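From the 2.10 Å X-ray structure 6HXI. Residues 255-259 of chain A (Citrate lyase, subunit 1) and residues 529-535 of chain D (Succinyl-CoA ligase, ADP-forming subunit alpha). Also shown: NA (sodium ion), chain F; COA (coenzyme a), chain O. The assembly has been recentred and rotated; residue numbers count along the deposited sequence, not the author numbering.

Chain A (255-259) DSKTG
Chain D (529-535) TTAKKGN

Two short segments from different polypeptides meet here mainly through backbone, burying 223 Å² summed over both sides. The register is set by two CA pairs, A:Lys257 with D:Ala531 at 4.8 Å and A:Thr258 with D:Lys533 at 5.2 Å, so residue numbers rise together along the two chains. Chain A leaves a weakly bonded helix at A:Asp255 and A:Ser256 (phi/psi -55/-28 and -80/-22), turns through A:Lys257 (-101/25) and extends at A:Thr258 (-155/153) before A:Gly259 (-75/-24).

Chain D enters as helix at D:Thr529 (-71/-40, chi1 p), which lies out of reach of the chain A stretch. D:Thr529 O accepts from D:Lys532 N at 3.0 Å and, weakly, from D:Lys533 N at 3.3 Å, closing the turn that follows. D:Thr530 (-69/-21, chi1 p) is buried, and its contribution is a carbonyl: D:Thr530 O lies 3.4 Å from A:Lys257 CG. The lysine, rotamers m, t, t, p, thus lays the aliphatic base of its side chain against chain D while its end leads away; A:Lys257 has 84 Å² covered, the largest share of any residue.

D:Ala531 (-70/-14) points its CB away, and its carbonyl faces chain A. D:Ala531 O stands 3.2 Å from A:Ser256 O; both are acceptors, so this close approach is not a hydrogen bond.

The CA-to-CB bond of D:Lys532 (-95/-53, rotamers m, t, t, t) also points away. Its extended side chain carries NZ to coenzyme A, donating to COA O8A, a phosphate oxygen, at 2.9 Å, while D:Lys532 O remains 4.1 Å from A:Thr258 N, which is not a hydrogen bond.

D:Lys533 switches to an extended backbone (-147/128) and brings its CA within 3.5 Å of A:Lys257 O, a CA-H...O contact with an angle of 132° at the hydrogen. Its CA-to-CB bond points away from the chain A stretch; with chi1 -84°, chi2 -144°, chi3 -75° and chi4 -164° the side chain reaches the ligand, D:Lys533 NZ donating weakly to COA O4A at 3.5 Å.

D:Gly534 (-58/-26) supplies the only hydrogen bond between the stretches: D:Gly534 N donates to A:Lys257 O at 3.1 Å, but the 127° N-H...O angle makes it weak. D:Asn535 (-85/5, chi1 p, chi2 -70°) ends the segment without contact to the chain A stretch.

On the chain A side, sodium bridges the carbonyls at the two ends of the turn, bound by A:Asp255 O at 2.4 Å, A:Thr258 O at 2.5 Å, a water at 2.7 Å and one atom from elsewhere in the structure. A:Gly259 CA then approaches COA OAP at 3.4 Å, so both stretches border the cofactor.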

# COMPACT_ATOMS: atom_id res chain seq x y z
N ASP A 255 -19.75 41.80 17.41
CA ASP A 255 -19.42 41.61 18.82
C ASP A 255 -20.06 40.34 19.46
O ASP A 255 -19.50 39.82 20.42
CB ASP A 255 -19.86 42.87 19.61
CG ASP A 255 -19.48 42.88 21.09
OD1 ASP A 255 -18.27 42.92 21.39
OD2 ASP A 255 -20.40 42.84 21.94
N SER A 256 -21.22 39.88 18.93
CA SER A 256 -21.97 38.74 19.46
C SER A 256 -21.42 37.37 19.04
O SER A 256 -21.66 36.36 19.72
CB SER A 256 -23.45 38.86 19.11
OG SER A 256 -23.68 38.78 17.71
N LYS A 257 -20.67 37.33 17.94
CA LYS A 257 -20.08 36.09 17.41
C LYS A 257 -18.59 35.96 17.76
O LYS A 257 -17.86 35.24 17.07
CB LYS A 257 -20.35 35.95 15.90
CG LYS A 257 -21.84 35.83 15.58
CD LYS A 257 -22.09 35.57 14.11
CE LYS A 257 -23.56 35.49 13.80
NZ LYS A 257 -24.24 36.81 13.90
N THR A 258 -18.15 36.63 18.85
CA THR A 258 -16.75 36.58 19.30
C THR A 258 -16.58 36.86 20.80
O THR A 258 -17.38 37.58 21.41
CB THR A 258 -15.84 37.51 18.43
OG1 THR A 258 -14.48 37.38 18.86
CG2 THR A 258 -16.25 38.98 18.44
N GLY A 259 -15.50 36.31 21.36
CA GLY A 259 -15.06 36.55 22.72
C GLY A 259 -14.41 37.92 22.84
O GLY A 259 -14.35 38.49 23.94
N THR D 529 -23.37 27.25 16.81
CA THR D 529 -21.91 27.20 16.90
C THR D 529 -21.30 28.54 16.49
O THR D 529 -20.40 29.03 17.20
CB THR D 529 -21.29 25.99 16.17
OG1 THR D 529 -21.61 26.03 14.78
CG2 THR D 529 -21.73 24.66 16.78
N THR D 530 -21.85 29.20 15.43
CA THR D 530 -21.35 30.52 14.98
C THR D 530 -21.66 31.62 16.01
O THR D 530 -20.94 32.62 16.04
CB THR D 530 -21.77 30.87 13.54
OG1 THR D 530 -23.19 30.89 13.44
CG2 THR D 530 -21.19 29.92 12.51
N ALA D 531 -22.67 31.40 16.90
CA ALA D 531 -23.02 32.32 18.00
C ALA D 531 -21.93 32.31 19.09
O ALA D 531 -21.90 33.22 19.92
CB ALA D 531 -24.36 31.94 18.61
N LYS D 532 -21.00 31.30 19.05
CA LYS D 532 -19.88 31.20 19.98
C LYS D 532 -18.62 31.84 19.36
O LYS D 532 -17.98 32.68 19.98
CB LYS D 532 -19.62 29.73 20.39
CG LYS D 532 -20.82 29.02 21.01
CD LYS D 532 -20.43 27.67 21.60
CE LYS D 532 -21.62 26.99 22.29
NZ LYS D 532 -21.20 25.87 23.18
N LYS D 533 -18.28 31.39 18.15
CA LYS D 533 -17.12 31.80 17.35
C LYS D 533 -17.55 31.73 15.91
O LYS D 533 -18.06 30.69 15.48
CB LYS D 533 -15.95 30.81 17.54
CG LYS D 533 -15.10 31.07 18.76
CD LYS D 533 -13.62 30.78 18.55
CE LYS D 533 -13.21 29.31 18.52
NZ LYS D 533 -11.74 29.16 18.70
N GLY D 534 -17.33 32.82 15.18
CA GLY D 534 -17.70 33.00 13.79
C GLY D 534 -17.14 32.00 12.80
O GLY D 534 -17.75 31.78 11.76
N ASN D 535 -16.00 31.39 13.11
CA ASN D 535 -15.32 30.38 12.30
C ASN D 535 -15.89 28.97 12.54
O ASN D 535 -15.33 27.99 12.02
CB ASN D 535 -13.81 30.37 12.59
CG ASN D 535 -13.45 29.78 13.94
OD1 ASN D 535 -13.72 30.37 14.98
ND2 ASN D 535 -12.89 28.58 13.96
NA NA F . -18.00 39.83 22.28
N1A COA O . -18.07 22.21 17.26
C2A COA O . -18.74 22.69 18.31
N3A COA O . -18.31 23.50 19.28
C4A COA O . -17.02 23.83 19.09
C5A COA O . -16.19 23.38 18.08
C6A COA O . -16.76 22.53 17.12
N6A COA O . -16.10 22.03 16.07
N7A COA O . -14.93 23.95 18.19
C8A COA O . -15.03 24.75 19.22
N9A COA O . -16.27 24.72 19.82
C1B COA O . -16.70 25.47 21.00
C2B COA O . -15.90 25.22 22.27
O2B COA O . -16.31 24.02 22.90
C3B COA O . -16.27 26.46 23.08
O3B COA O . -17.54 26.30 23.75
P3B COA O . -17.98 27.09 25.07
O7A COA O . -17.74 28.50 24.86
O8A COA O . -19.41 26.83 25.27
O9A COA O . -17.18 26.43 26.17
C4B COA O . -16.49 27.55 22.02
O4B COA O . -16.59 26.86 20.76
C5B COA O . -15.41 28.59 21.93
O5B COA O . -14.14 27.92 22.01
P1A COA O . -12.94 28.54 22.92
O1A COA O . -11.61 27.95 22.66
O2A COA O . -13.27 28.54 24.41
O3A COA O . -13.05 30.03 22.37
P2A COA O . -12.29 31.43 22.40
O4A COA O . -11.40 31.53 21.21
O5A COA O . -13.40 32.47 22.34
O6A COA O . -11.44 31.51 23.78
CBP COA O . -11.17 33.24 25.47
CCP COA O . -12.01 32.05 24.99
CDP COA O . -11.79 33.77 26.78
CEP COA O . -9.71 32.82 25.74
CAP COA O . -11.21 34.34 24.38
OAP COA O . -12.52 34.58 23.90
C9P COA O . -10.57 35.68 24.72
O9P COA O . -9.34 35.81 24.68
N8P COA O . -11.39 36.66 25.08
C7P COA O . -10.92 37.95 25.56
C6P COA O . -11.35 38.21 26.98
C5P COA O . -10.98 39.61 27.43
O5P COA O . -10.95 40.55 26.64
N4P COA O . -10.67 39.73 28.71
C3P COA O . -10.18 40.98 29.28
C2P COA O . -8.70 41.18 29.01
S1P COA O . -8.25 42.67 29.92
O HOH W 1 -19.98 38.60 23.67